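Local coordinates for protein glycosyl hydrolase, BNR repeat (Ralstonia eutropha, PDB 3B7F) that is of unproven function but, as a seven-bladed beta-propeller with BNR repeats, is thought to be a glycosyl hydrolase, at residues 123-127 with 185-189; 153-159 with 207-211; 311-315 with 327-332; 353-358 with 369-375. All coordinates share one frame; numbering follows the deposited sequence.

Contact 1. Residues 123-127 with 185-189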
loop_
_atom_site.group_PDB
_atom_site.type_symbol
_atom_site.label_atom_id
_atom_site.label_comp_id
_atom_site.label_asym_id
_atom_site.label_seq_id
_atom_site.Cartn_x
_atom_site.Cartn_y
_atom_site.Cartn_z
ATOM N N GLY A 123 10.540 7.910 5.866
ATOM C CA GLY A 123 10.253 9.243 6.341
ATOM C C GLY A 123 10.538 10.374 5.382
ATOM O O GLY A 123 10.862 10.167 4.215
ATOM N N HIS A 124 10.427 11.573 5.942
ATOM C CA HIS A 124 10.617 12.834 5.260
ATOM C C HIS A 124 12.069 13.012 4.801
ATOM O O HIS A 124 12.985 12.454 5.403
ATOM C CB HIS A 124 10.211 13.964 6.229
ATOM C CG HIS A 124 10.018 15.290 5.571
ATOM N ND1 HIS A 124 10.992 16.257 5.551
ATOM C CD2 HIS A 124 8.959 15.807 4.906
ATOM C CE1 HIS A 124 10.554 17.309 4.880
ATOM N NE2 HIS A 124 9.317 17.069 4.488
ATOM N N ALA A 125 12.247 13.784 3.721
ATOM C CA ALA A 125 13.541 14.078 3.087
ATOM C C ALA A 125 14.574 14.657 4.054
ATOM O O ALA A 125 15.771 14.341 3.978
ATOM C CB ALA A 125 13.321 15.051 1.880
ATOM N N SER A 126 14.089 15.486 4.978
ATOM C CA SER A 126 14.903 16.151 5.976
ATOM C C SER A 126 15.277 15.258 7.148
ATOM O O SER A 126 16.011 15.711 8.023
ATOM C CB SER A 126 14.152 17.350 6.541
ATOM O OG SER A 126 13.127 16.910 7.417
ATOM N N GLU A 127 14.771 14.021 7.212
ATOM C CA GLU A 127 15.105 13.125 8.328
ATOM C C GLU A 127 15.617 11.789 7.807
ATOM O O GLU A 127 15.005 10.756 8.073
ATOM C CB GLU A 127 13.883 12.960 9.236
ATOM C CG GLU A 127 13.392 14.281 9.832
ATOM C CD GLU A 127 12.239 14.113 10.792
ATOM O OE1 GLU A 127 11.679 13.000 10.898
ATOM O OE2 GLU A 127 11.902 15.110 11.453
ATOM N N ASP A 185 3.722 13.519 5.245
ATOM C CA ASP A 185 3.510 14.669 4.350
ATOM C C ASP A 185 4.850 15.208 3.798
ATOM O O ASP A 185 5.750 15.470 4.591
ATOM C CB ASP A 185 2.745 15.770 5.107
ATOM C CG ASP A 185 2.099 16.802 4.203
ATOM O OD1 ASP A 185 2.740 17.318 3.283
ATOM O OD2 ASP A 185 0.929 17.132 4.460
ATOM N N PRO A 186 4.994 15.342 2.445
ATOM C CA PRO A 186 6.250 15.878 1.895
ATOM C C PRO A 186 6.584 17.304 2.342
ATOM O O PRO A 186 7.749 17.685 2.325
ATOM C CB PRO A 186 6.019 15.856 0.373
ATOM C CG PRO A 186 4.548 15.761 0.196
ATOM C CD PRO A 186 4.046 14.991 1.359
ATOM N N ARG A 187 5.566 18.075 2.708
ATOM C CA ARG A 187 5.732 19.429 3.180
ATOM C C ARG A 187 6.037 19.543 4.667
ATOM O O ARG A 187 6.476 20.603 5.085
ATOM C CB ARG A 187 4.448 20.206 2.946
ATOM C CG ARG A 187 4.023 20.329 1.508
ATOM C CD ARG A 187 2.624 20.829 1.443
ATOM N NE ARG A 187 1.668 19.868 1.986
ATOM C CZ ARG A 187 0.350 20.030 1.990
ATOM N NH1 ARG A 187 -0.215 21.101 1.435
ATOM N NH2 ARG A 187 -0.411 19.092 2.523
ATOM N N ASP A 188 5.809 18.492 5.461
ATOM C CA ASP A 188 5.971 18.584 6.905
ATOM C C ASP A 188 6.080 17.206 7.557
ATOM O O ASP A 188 5.080 16.495 7.590
ATOM C CB ASP A 188 4.742 19.328 7.471
ATOM C CG ASP A 188 4.782 19.509 8.988
ATOM O OD1 ASP A 188 5.797 19.151 9.625
ATOM O OD2 ASP A 188 3.778 20.027 9.541
ATOM N N PRO A 189 7.249 16.847 8.146
ATOM C CA PRO A 189 7.386 15.522 8.796
ATOM C C PRO A 189 6.436 15.245 9.975
ATOM O O PRO A 189 6.252 14.073 10.351
ATOM C CB PRO A 189 8.830 15.528 9.323
ATOM C CG PRO A 189 9.251 16.919 9.354
ATOM C CD PRO A 189 8.500 17.620 8.258
#
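His124 and Pro189 join two neighbouring blades of the seven-bladed beta-propeller at the surface. Each segment lies in the loop between the first and second strands of its blade and makes a type I beta turn, His124 to Glu127 and Asp185 to Asp188. With CG anti to the backbone N (chi1 -165°), the imidazole of His124 swings across to the other blade and offers a face to Pro189. Pro189 CD sits 3.7 Å from the centroid of that ring, only 3° off its normal, a CH-pi contact. His124 CB extends the apolar patch, 3.7 Å from Pro189 CB, and the Glu127 side chain crosses Pro189 at about a right angle, OE2 3.8 Å from Pro189 CB. At the ring edge, His124 NE2 donates to Pro186 O at 2.7 Å; the bond is bent (137°) and reaches the oxygen from above the carbonyl plane. The second ring nitrogen, His124 ND1, accepts from Ser126 N at 3.2 Å, well out of the ring plane, and shares a hydrogen bond with Ser126 OG at 2.9 Å; these bonds to its own turn limit the ring's rotation. A donating NE2 and an accepting ND1 are consistent with a neutral imidazole. Asp185, also bonded to His191, opens an Asx turn, OD1 accepting from Arg187 N. In a side-on salt bridge, Arg187 NE meets the syn lone pair of Asp185 OD1 at 3.1 Å and Arg187 NH2 bonds OD2.

Contact 2. Residues 153-159 with 207-211. With EDO (1,2-ethanediol), chain G.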
loop_
_atom_site.group_PDB
_atom_site.type_symbol
_atom_site.label_atom_id
_atom_site.label_comp_id
_atom_site.label_asym_id
_atom_site.label_seq_id
_atom_site.Cartn_x
_atom_site.Cartn_y
_atom_site.Cartn_z
ATOM N N VAL A 153 5.504 4.076 18.433
ATOM C CA VAL A 153 5.114 5.489 18.422
ATOM C C VAL A 153 4.033 5.484 19.497
ATOM O O VAL A 153 2.869 5.181 19.216
ATOM C CB VAL A 153 4.610 6.014 17.066
ATOM C CG1 VAL A 153 4.062 7.456 17.201
ATOM C CG2 VAL A 153 5.724 5.942 16.034
ATOM N N ALA A 154 4.467 5.758 20.734
ATOM C CA ALA A 154 3.635 5.763 21.947
ATOM C C ALA A 154 2.353 6.586 21.842
ATOM O O ALA A 154 1.313 6.191 22.370
ATOM C CB ALA A 154 4.477 6.238 23.132
ATOM N N GLY A 155 2.409 7.709 21.132
ATOM C CA GLY A 155 1.215 8.541 20.935
ATOM C C GLY A 155 0.061 7.859 20.212
ATOM O O GLY A 155 -1.076 8.306 20.339
ATOM N N PHE A 156 0.347 6.805 19.437
ATOM C CA PHE A 156 -0.708 5.980 18.865
ATOM C C PHE A 156 -0.938 4.732 19.733
ATOM O O PHE A 156 -2.059 4.480 20.154
ATOM C CB PHE A 156 -0.470 5.509 17.414
ATOM C CG PHE A 156 -1.555 4.561 16.971
ATOM C CD1 PHE A 156 -2.791 5.050 16.543
ATOM C CD2 PHE A 156 -1.399 3.182 17.136
ATOM C CE1 PHE A 156 -3.822 4.186 16.241
ATOM C CE2 PHE A 156 -2.420 2.309 16.860
ATOM C CZ PHE A 156 -3.638 2.804 16.412
ATOM N N ASN A 157 0.117 3.938 19.939
ATOM C CA ASN A 157 0.018 2.640 20.644
ATOM C C ASN A 157 -0.577 2.667 22.044
ATOM O O ASN A 157 -1.178 1.674 22.458
ATOM C CB ASN A 157 1.388 1.930 20.713
ATOM C CG ASN A 157 1.827 1.329 19.374
ATOM O OD1 ASN A 157 1.281 1.653 18.321
ATOM N ND2 ASN A 157 2.836 0.454 19.417
ATOM N N ASP A 158 -0.372 3.776 22.758
ATOM C CA ASP A 158 -0.905 4.000 24.098
ATOM C C ASP A 158 -1.888 5.174 24.115
ATOM O O ASP A 158 -2.072 5.787 25.141
ATOM C CB ASP A 158 0.241 4.260 25.098
ATOM C CG ASP A 158 1.150 3.049 25.303
ATOM O OD1 ASP A 158 0.683 1.892 25.288
ATOM O OD2 ASP A 158 2.349 3.274 25.529
ATOM N N HIS A 159 -2.515 5.493 22.987
ATOM C CA HIS A 159 -3.548 6.535 22.957
ATOM C C HIS A 159 -4.739 5.990 23.747
ATOM O O HIS A 159 -5.030 4.787 23.624
ATOM C CB HIS A 159 -3.992 6.832 21.517
ATOM C CG HIS A 159 -4.764 8.106 21.370
ATOM N ND1 HIS A 159 -6.078 8.236 21.768
ATOM C CD2 HIS A 159 -4.408 9.305 20.854
ATOM C CE1 HIS A 159 -6.499 9.462 21.518
ATOM N NE2 HIS A 159 -5.504 10.133 20.957
ATOM N N ALA A 207 3.683 14.757 14.647
ATOM C CA ALA A 207 4.528 13.575 14.472
ATOM C C ALA A 207 4.083 12.382 15.307
ATOM O O ALA A 207 4.906 11.654 15.832
ATOM C CB ALA A 207 6.011 13.936 14.751
ATOM N N GLY A 208 2.774 12.214 15.466
ATOM C CA GLY A 208 2.241 11.065 16.177
ATOM C C GLY A 208 2.057 11.096 17.676
ATOM O O GLY A 208 1.633 10.083 18.227
ATOM N N THR A 209 2.346 12.216 18.351
ATOM C CA THR A 209 2.095 12.285 19.798
ATOM C C THR A 209 0.564 12.284 20.051
ATOM O O THR A 209 0.126 11.738 21.061
ATOM C CB THR A 209 2.893 13.426 20.527
ATOM O OG1 THR A 209 2.820 14.629 19.775
ATOM C CG2 THR A 209 4.363 13.052 20.675
ATOM N N ASP A 210 -0.226 12.871 19.143
ATOM C CA ASP A 210 -1.701 12.761 19.181
ATOM C C ASP A 210 -2.285 12.418 17.776
ATOM O O ASP A 210 -1.733 12.813 16.740
ATOM C CB ASP A 210 -2.381 14.028 19.725
ATOM C CG ASP A 210 -3.877 13.796 20.112
ATOM O OD1 ASP A 210 -4.255 12.631 20.410
ATOM O OD2 ASP A 210 -4.673 14.777 20.132
ATOM N N TRP A 211 -3.398 11.683 17.791
ATOM C CA TRP A 211 -4.155 11.262 16.613
ATOM C C TRP A 211 -5.649 11.554 16.757
ATOM O O TRP A 211 -6.199 11.541 17.887
ATOM C CB TRP A 211 -3.994 9.756 16.397
ATOM C CG TRP A 211 -2.599 9.378 16.150
ATOM C CD1 TRP A 211 -1.662 9.080 17.076
ATOM C CD2 TRP A 211 -1.959 9.306 14.884
ATOM N NE1 TRP A 211 -0.478 8.816 16.473
ATOM C CE2 TRP A 211 -0.626 8.948 15.120
ATOM C CE3 TRP A 211 -2.387 9.503 13.566
ATOM C CZ2 TRP A 211 0.296 8.774 14.091
ATOM C CZ3 TRP A 211 -1.477 9.336 12.551
ATOM C CH2 TRP A 211 -0.146 8.970 12.820
HETATM C C1 EDO G . -3.625 15.489 16.088
HETATM O O1 EDO G . -2.184 15.688 16.042
HETATM C C2 EDO G . -4.355 15.808 14.764
HETATM O O2 EDO G . -4.274 17.206 14.412
#
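Phe156 and His159 both hold CG anti to the backbone N (chi1 175° and -165°), which turns one ring to Trp211 and the other to Asp210. The partners belong to an Asp-box, the Ser-x-Asp-x-Gly-x-x-Trp signature of BNR repeats, running here from Ser204 to Trp211. An edge of Phe156 points at a face of the Trp211 indole in a T-shaped pair, the planes at 87° and the centroids of the Phe156 ring and the indole five-membered ring 5.6 Å apart. Phe156 CB adds to this, 3.4 Å from Trp211 NE1. Gly155 lets the two backbones come close, its CA 3.1 Å from Gly208 O in a CA-H...O contact. Gly208 O also takes a weak bond from Trp211 NE1. At the other end of the contact, His159 NE2 donates to Asp210 OD1 at 2.8 Å, a bent bond that meets OD1 nearly along its C-O axis, imidazole and carboxylate nearly coplanar. The short helix 154-157, which follows strand 151-152, is thus held on the Asp-box of the next blade. With NE2 donating and ND1 accepting from Met161 N, the imidazole is probably neutral, and its N-H faces a carboxylate that is probably charged.

Contact 3. Residues 311-315 with 327-332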
loop_
_atom_site.group_PDB
_atom_site.type_symbol
_atom_site.label_atom_id
_atom_site.label_comp_id
_atom_site.label_asym_id
_atom_site.label_seq_id
_atom_site.Cartn_x
_atom_site.Cartn_y
_atom_site.Cartn_z
ATOM N N GLY A 311 -14.664 -12.683 -13.024
ATOM C CA GLY A 311 -14.009 -13.466 -14.057
ATOM C C GLY A 311 -13.390 -12.692 -15.182
ATOM O O GLY A 311 -12.784 -13.292 -16.038
ATOM N N LYS A 312 -13.550 -11.370 -15.193
ATOM C CA LYS A 312 -13.085 -10.508 -16.290
ATOM C C LYS A 312 -12.192 -9.431 -15.740
ATOM O O LYS A 312 -12.652 -8.306 -15.538
ATOM C CB LYS A 312 -14.291 -9.927 -17.024
ATOM C CG LYS A 312 -15.120 -11.029 -17.690
ATOM C CD LYS A 312 -16.242 -10.496 -18.525
ATOM C CE LYS A 312 -16.995 -11.653 -19.201
ATOM N NZ LYS A 312 -18.239 -11.199 -19.935
ATOM N N PRO A 313 -10.888 -9.751 -15.541
ATOM C CA PRO A 313 -10.004 -8.793 -14.853
ATOM C C PRO A 313 -9.746 -7.502 -15.605
ATOM O O PRO A 313 -9.660 -7.493 -16.834
ATOM C CB PRO A 313 -8.706 -9.579 -14.688
ATOM C CG PRO A 313 -8.725 -10.603 -15.767
ATOM C CD PRO A 313 -10.153 -10.971 -15.944
ATOM N N ALA A 314 -9.643 -6.417 -14.852
ATOM C CA ALA A 314 -9.379 -5.124 -15.423
ATOM C C ALA A 314 -8.926 -4.168 -14.344
ATOM O O ALA A 314 -9.328 -4.263 -13.189
ATOM C CB ALA A 314 -10.655 -4.553 -16.165
ATOM N N VAL A 315 -8.078 -3.244 -14.761
ATOM C CA VAL A 315 -7.683 -2.097 -13.982
ATOM C C VAL A 315 -8.635 -1.006 -14.479
ATOM O O VAL A 315 -9.067 -1.038 -15.646
ATOM C CB VAL A 315 -6.193 -1.703 -14.274
ATOM C CG1 VAL A 315 -5.876 -0.278 -13.859
ATOM C CG2 VAL A 315 -5.236 -2.698 -13.659
ATOM N N ARG A 327 -12.114 1.531 -18.477
ATOM C CA ARG A 327 -11.671 0.163 -18.284
ATOM C C ARG A 327 -10.386 -0.032 -19.048
ATOM O O ARG A 327 -10.302 0.377 -20.206
ATOM C CB ARG A 327 -12.721 -0.814 -18.835
ATOM C CG ARG A 327 -12.436 -2.302 -18.565
ATOM C CD ARG A 327 -13.580 -3.094 -19.168
ATOM N NE ARG A 327 -13.425 -4.523 -18.968
ATOM C CZ ARG A 327 -13.657 -5.164 -17.824
ATOM N NH1 ARG A 327 -14.106 -4.545 -16.734
ATOM N NH2 ARG A 327 -13.464 -6.451 -17.788
ATOM N N GLN A 328 -9.416 -0.666 -18.404
ATOM C CA GLN A 328 -8.165 -0.985 -18.999
ATOM C C GLN A 328 -7.913 -2.478 -18.849
ATOM O O GLN A 328 -7.534 -2.933 -17.792
ATOM C CB GLN A 328 -7.064 -0.222 -18.315
ATOM C CG GLN A 328 -7.134 1.267 -18.487
ATOM C CD GLN A 328 -5.909 1.969 -17.897
ATOM O OE1 GLN A 328 -5.437 1.610 -16.813
ATOM N NE2 GLN A 328 -5.366 2.952 -18.637
ATOM N N ASP A 329 -8.107 -3.217 -19.936
ATOM C CA ASP A 329 -7.950 -4.677 -19.977
ATOM C C ASP A 329 -7.248 -5.231 -21.220
ATOM O O ASP A 329 -7.310 -6.443 -21.417
ATOM C CB ASP A 329 -9.328 -5.367 -19.829
ATOM C CG ASP A 329 -10.284 -5.028 -20.956
ATOM O OD1 ASP A 329 -9.865 -4.428 -21.950
ATOM O OD2 ASP A 329 -11.484 -5.316 -20.835
ATOM N N ARG A 330 -6.577 -4.409 -22.040
ATOM C CA ARG A 330 -5.888 -4.945 -23.228
ATOM C C ARG A 330 -4.660 -5.728 -22.806
ATOM O O ARG A 330 -3.817 -5.193 -22.065
ATOM C CB ARG A 330 -5.426 -3.873 -24.175
ATOM C CG ARG A 330 -6.498 -3.105 -24.795
ATOM C CD ARG A 330 -5.902 -2.136 -25.785
ATOM N NE ARG A 330 -6.900 -1.145 -26.145
ATOM C CZ ARG A 330 -7.753 -1.214 -27.162
ATOM N NH1 ARG A 330 -7.764 -2.225 -28.027
ATOM N NH2 ARG A 330 -8.599 -0.204 -27.319
ATOM N N GLY A 331 -4.577 -6.967 -23.291
ATOM C CA GLY A 331 -3.535 -7.893 -22.919
ATOM C C GLY A 331 -3.914 -8.854 -21.786
ATOM O O GLY A 331 -3.251 -9.869 -21.616
ATOM N N LEU A 332 -4.968 -8.548 -21.023
ATOM C CA LEU A 332 -5.380 -9.383 -19.918
ATOM C C LEU A 332 -6.310 -10.497 -20.388
ATOM O O LEU A 332 -6.987 -10.351 -21.441
ATOM C CB LEU A 332 -6.082 -8.557 -18.850
ATOM C CG LEU A 332 -5.318 -7.415 -18.203
ATOM C CD1 LEU A 332 -6.275 -6.726 -17.197
ATOM C CD2 LEU A 332 -3.979 -7.915 -17.522
HETATM O O HOH W 1 -15.325 -6.627 -14.874
#
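Arg327 reaches back over Ala314: from CB, chi1 of -174° sets CG anti to the backbone N, and the chain runs extended from CG through CD to NE. CG is the first atom to touch, 3.7 Å from Ala314 CB. NE turns to its own strand end and forms a salt bridge with Asp329 OD2 at 2.8 Å, meeting the oxygen from above the carboxylate plane. A chi4 of 76° turns the guanidinium out of the line of the chain and lays its face on Ala314 CB, which sits over its centre, 3.5 Å from CZ. At the tip NH2 donates to Lys312 O at 3.0 Å, from above the carbonyl plane. NH1 gives a bond to a water that in turn donates to Lys312 O, and another to Tyr316 OH. Further along, Leu332 CD1 packs against Pro313, 3.5 Å from Pro313 O. Next to the arginine the backbones join as the outer two strands of a propeller blade: Val315 and Gln328 form an antiparallel hydrogen-bonded pair, with Val315 N to Gln328 O at 3.1 Å and Gln328 N to Val315 O at 2.8 Å. The type II turn from Asp329 to Leu332 then carries the chain out of the sheet. Salt bridge, direct bond, water and Tyr316 together hold the guanidinium's rotation, and its positive charge, partly balanced by Asp329, probably polarises the Lys312 carbonyl.

Contact 4. Residues 353-358 with 369-375. With EDO (1,2-ethanediol), chain V; EDO (1,2-ethanediol), chain L.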
loop_
_atom_site.group_PDB
_atom_site.type_symbol
_atom_site.label_atom_id
_atom_site.label_comp_id
_atom_site.label_asym_id
_atom_site.label_seq_id
_atom_site.Cartn_x
_atom_site.Cartn_y
_atom_site.Cartn_z
ATOM N N PRO A 353 5.826 7.825 -20.628
ATOM C CA PRO A 353 4.606 7.753 -19.847
ATOM C C PRO A 353 4.778 6.873 -18.622
ATOM O O PRO A 353 5.654 6.035 -18.578
ATOM C CB PRO A 353 3.597 7.112 -20.792
ATOM C CG PRO A 353 4.305 6.609 -21.881
ATOM C CD PRO A 353 5.716 7.051 -21.864
ATOM N N VAL A 354 3.939 7.090 -17.631
ATOM C CA VAL A 354 3.963 6.330 -16.416
ATOM C C VAL A 354 3.543 4.886 -16.695
ATOM O O VAL A 354 2.589 4.633 -17.426
ATOM C CB VAL A 354 3.062 6.979 -15.334
ATOM C CG1 VAL A 354 2.753 5.981 -14.229
ATOM C CG2 VAL A 354 3.745 8.195 -14.803
ATOM N N GLY A 355 4.330 3.968 -16.158
ATOM C CA GLY A 355 4.100 2.559 -16.222
ATOM C C GLY A 355 3.386 2.143 -14.956
ATOM O O GLY A 355 3.558 2.777 -13.905
ATOM N N VAL A 356 2.544 1.115 -15.083
ATOM C CA VAL A 356 1.699 0.605 -14.001
ATOM C C VAL A 356 1.872 -0.927 -13.940
ATOM O O VAL A 356 2.051 -1.614 -14.955
ATOM C CB VAL A 356 0.220 1.012 -14.201
ATOM C CG1 VAL A 356 -0.618 0.640 -12.964
ATOM C CG2 VAL A 356 0.096 2.505 -14.496
ATOM N N TYR A 357 1.845 -1.462 -12.739
ATOM C CA TYR A 357 2.159 -2.870 -12.545
ATOM C C TYR A 357 1.278 -3.457 -11.505
ATOM O O TYR A 357 0.895 -2.772 -10.577
ATOM C CB TYR A 357 3.613 -2.982 -12.026
ATOM C CG TYR A 357 4.622 -2.208 -12.849
ATOM C CD1 TYR A 357 5.249 -2.795 -13.948
ATOM C CD2 TYR A 357 4.913 -0.862 -12.569
ATOM C CE1 TYR A 357 6.150 -2.067 -14.750
ATOM C CE2 TYR A 357 5.793 -0.149 -13.364
ATOM C CZ TYR A 357 6.429 -0.764 -14.444
ATOM O OH TYR A 357 7.328 -0.064 -15.243
ATOM N N PHE A 358 0.952 -4.735 -11.629
ATOM C CA PHE A 358 0.245 -5.407 -10.539
ATOM C C PHE A 358 0.617 -6.879 -10.409
ATOM O O PHE A 358 1.019 -7.509 -11.385
ATOM C CB PHE A 358 -1.282 -5.188 -10.587
ATOM C CG PHE A 358 -2.004 -5.861 -11.755
ATOM C CD1 PHE A 358 -2.433 -7.178 -11.671
ATOM C CD2 PHE A 358 -2.320 -5.138 -12.893
ATOM C CE1 PHE A 358 -3.120 -7.785 -12.712
ATOM C CE2 PHE A 358 -2.984 -5.756 -13.970
ATOM C CZ PHE A 358 -3.395 -7.071 -13.859
ATOM N N ALA A 369 3.597 -0.152 -19.808
ATOM C CA ALA A 369 4.515 0.974 -19.992
ATOM C C ALA A 369 3.793 2.164 -20.632
ATOM O O ALA A 369 4.465 3.103 -21.068
ATOM C CB ALA A 369 5.722 0.556 -20.861
ATOM N N ASP A 370 2.447 2.138 -20.691
ATOM C CA ASP A 370 1.646 3.222 -21.284
ATOM C C ASP A 370 0.403 3.606 -20.452
ATOM O O ASP A 370 -0.701 3.710 -20.970
ATOM C CB ASP A 370 1.283 2.901 -22.759
ATOM C CG ASP A 370 0.394 1.655 -22.918
ATOM O OD1 ASP A 370 0.239 0.863 -21.971
ATOM O OD2 ASP A 370 -0.151 1.464 -24.022
ATOM N N GLU A 371 0.614 3.837 -19.161
ATOM C CA GLU A 371 -0.410 4.296 -18.250
ATOM C C GLU A 371 -1.629 3.357 -18.113
ATOM O O GLU A 371 -2.756 3.805 -17.892
ATOM C CB GLU A 371 -0.794 5.736 -18.641
ATOM C CG GLU A 371 0.417 6.694 -18.675
ATOM C CD GLU A 371 0.086 8.152 -18.975
ATOM O OE1 GLU A 371 -0.987 8.395 -19.590
ATOM O OE2 GLU A 371 0.947 9.032 -18.628
ATOM N N GLY A 372 -1.365 2.055 -18.237
ATOM C CA GLY A 372 -2.369 1.015 -18.130
ATOM C C GLY A 372 -3.165 0.648 -19.374
ATOM O O GLY A 372 -4.018 -0.218 -19.304
ATOM N N GLU A 373 -2.886 1.281 -20.508
ATOM C CA GLU A 373 -3.602 0.973 -21.743
ATOM C C GLU A 373 -3.332 -0.445 -22.275
ATOM O O GLU A 373 -4.233 -1.065 -22.794
ATOM C CB GLU A 373 -3.299 2.031 -22.807
ATOM C CG GLU A 373 -3.849 3.415 -22.451
ATOM C CD GLU A 373 -5.382 3.452 -22.406
ATOM O OE1 GLU A 373 -6.004 2.985 -23.395
ATOM O OE2 GLU A 373 -5.947 3.968 -21.399
ATOM N N HIS A 374 -2.095 -0.924 -22.177
ATOM C CA HIS A 374 -1.742 -2.296 -22.584
ATOM C C HIS A 374 -1.004 -2.966 -21.448
ATOM O O HIS A 374 -0.271 -2.309 -20.712
ATOM C CB HIS A 374 -0.910 -2.306 -23.856
ATOM C CG HIS A 374 -1.618 -1.719 -25.037
ATOM N ND1 HIS A 374 -1.674 -0.360 -25.267
ATOM C CD2 HIS A 374 -2.281 -2.303 -26.059
ATOM C CE1 HIS A 374 -2.366 -0.133 -26.369
ATOM N NE2 HIS A 374 -2.743 -1.296 -26.872
ATOM N N TRP A 375 -1.240 -4.272 -21.300
ATOM C CA TRP A 375 -0.670 -5.095 -20.252
ATOM C C TRP A 375 0.071 -6.259 -20.887
ATOM O O TRP A 375 -0.329 -6.750 -21.927
ATOM C CB TRP A 375 -1.780 -5.612 -19.298
ATOM C CG TRP A 375 -2.455 -4.497 -18.591
ATOM C CD1 TRP A 375 -3.610 -3.870 -18.950
ATOM C CD2 TRP A 375 -1.991 -3.842 -17.402
ATOM N NE1 TRP A 375 -3.906 -2.875 -18.042
ATOM C CE2 TRP A 375 -2.926 -2.840 -17.082
ATOM C CE3 TRP A 375 -0.874 -4.008 -16.583
ATOM C CZ2 TRP A 375 -2.763 -1.983 -15.990
ATOM C CZ3 TRP A 375 -0.719 -3.166 -15.488
ATOM C CH2 TRP A 375 -1.654 -2.161 -15.213
HETATM C C1 EDO V . -1.019 7.055 -22.879
HETATM O O1 EDO V . -1.594 5.775 -23.141
HETATM C C2 EDO V . 0.448 6.880 -22.501
HETATM O O2 EDO V . 1.199 6.295 -23.575
HETATM C C1 EDO L . -5.306 3.051 -27.038
HETATM O O1 EDO L . -4.838 2.413 -25.860
HETATM C C2 EDO L . -5.743 1.963 -28.002
HETATM O O2 EDO L . -6.629 2.507 -28.983
#
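Phe358 and Trp375 cross at about a right angle, an edge of the phenyl ring directed at a face of the indole. This is an edge-to-face pair with some tilt: the planes stand at 61°, and the centroids of the phenyl and the indole six-membered ring are 5.0 Å apart. Phe358 CD2 makes the approach, 3.6 Å from Trp375 CZ3. The chi1 of 68° in Phe358, with CG between the backbone N and the carbonyl carbon, brings the edge of the ring against the indole face, CE2 lying above its rim. The far end of the same indole runs obliquely past Val356, whose CG1 lies 3.7 Å from Trp375 CH2, while Val356 O is 3.2 Å from CZ3. The other branch, Val356 CG2, rests on the backbone of Glu371 and Gly372. Val315 and Leu332 of the preceding blade also pack on Trp375. Nearer the surface, Glu371 N donates to Val354 O at 2.7 Å; the extended Glu371 side chain passes that oxygen, CG 3.2 Å from Val354 O, and touches Pro353 CB with the same carbon at 3.8 Å. Within 369-375, Asp370 holds His374 twice: OD1 accepts from His374 N, and OD2 uses its syn lone pair for His374 ND1 at 2.7 Å. Ethanediol molecules, probably from the crystallisation liquor, donate to Asp370 O and Glu373 OE1. A type I' turn spans Asp370 to Glu373. The Ser368-x-Asp370-x-Gly372-x-x-Trp375 pattern, with Ser368 bonded to Asp370 N and Gly372 N and the tryptophan buried, is characteristic of the Asp-box of a BNR-repeat propeller.

From the N terminus, contact 1 opens at 123-127 and closes at 185-189; before it closes, contact 2 opens at 153-159, to end at 207-211. The two therefore cross, and both tie the blade beginning with strand 116-122 to the one beginning with 178-184. Contacts 3 and 4 follow in series, each closing a hairpin within its own blade, around strands 315-318 and 326-328 and then 356-359 and 365-368. These two touch: Gln328 NE2 to Glu371 O and Arg330 O to Trp375 N are probable hydrogen bonds between successive blades. Contact 2 lies opposite contacts 3 and 4 across the chain's centre.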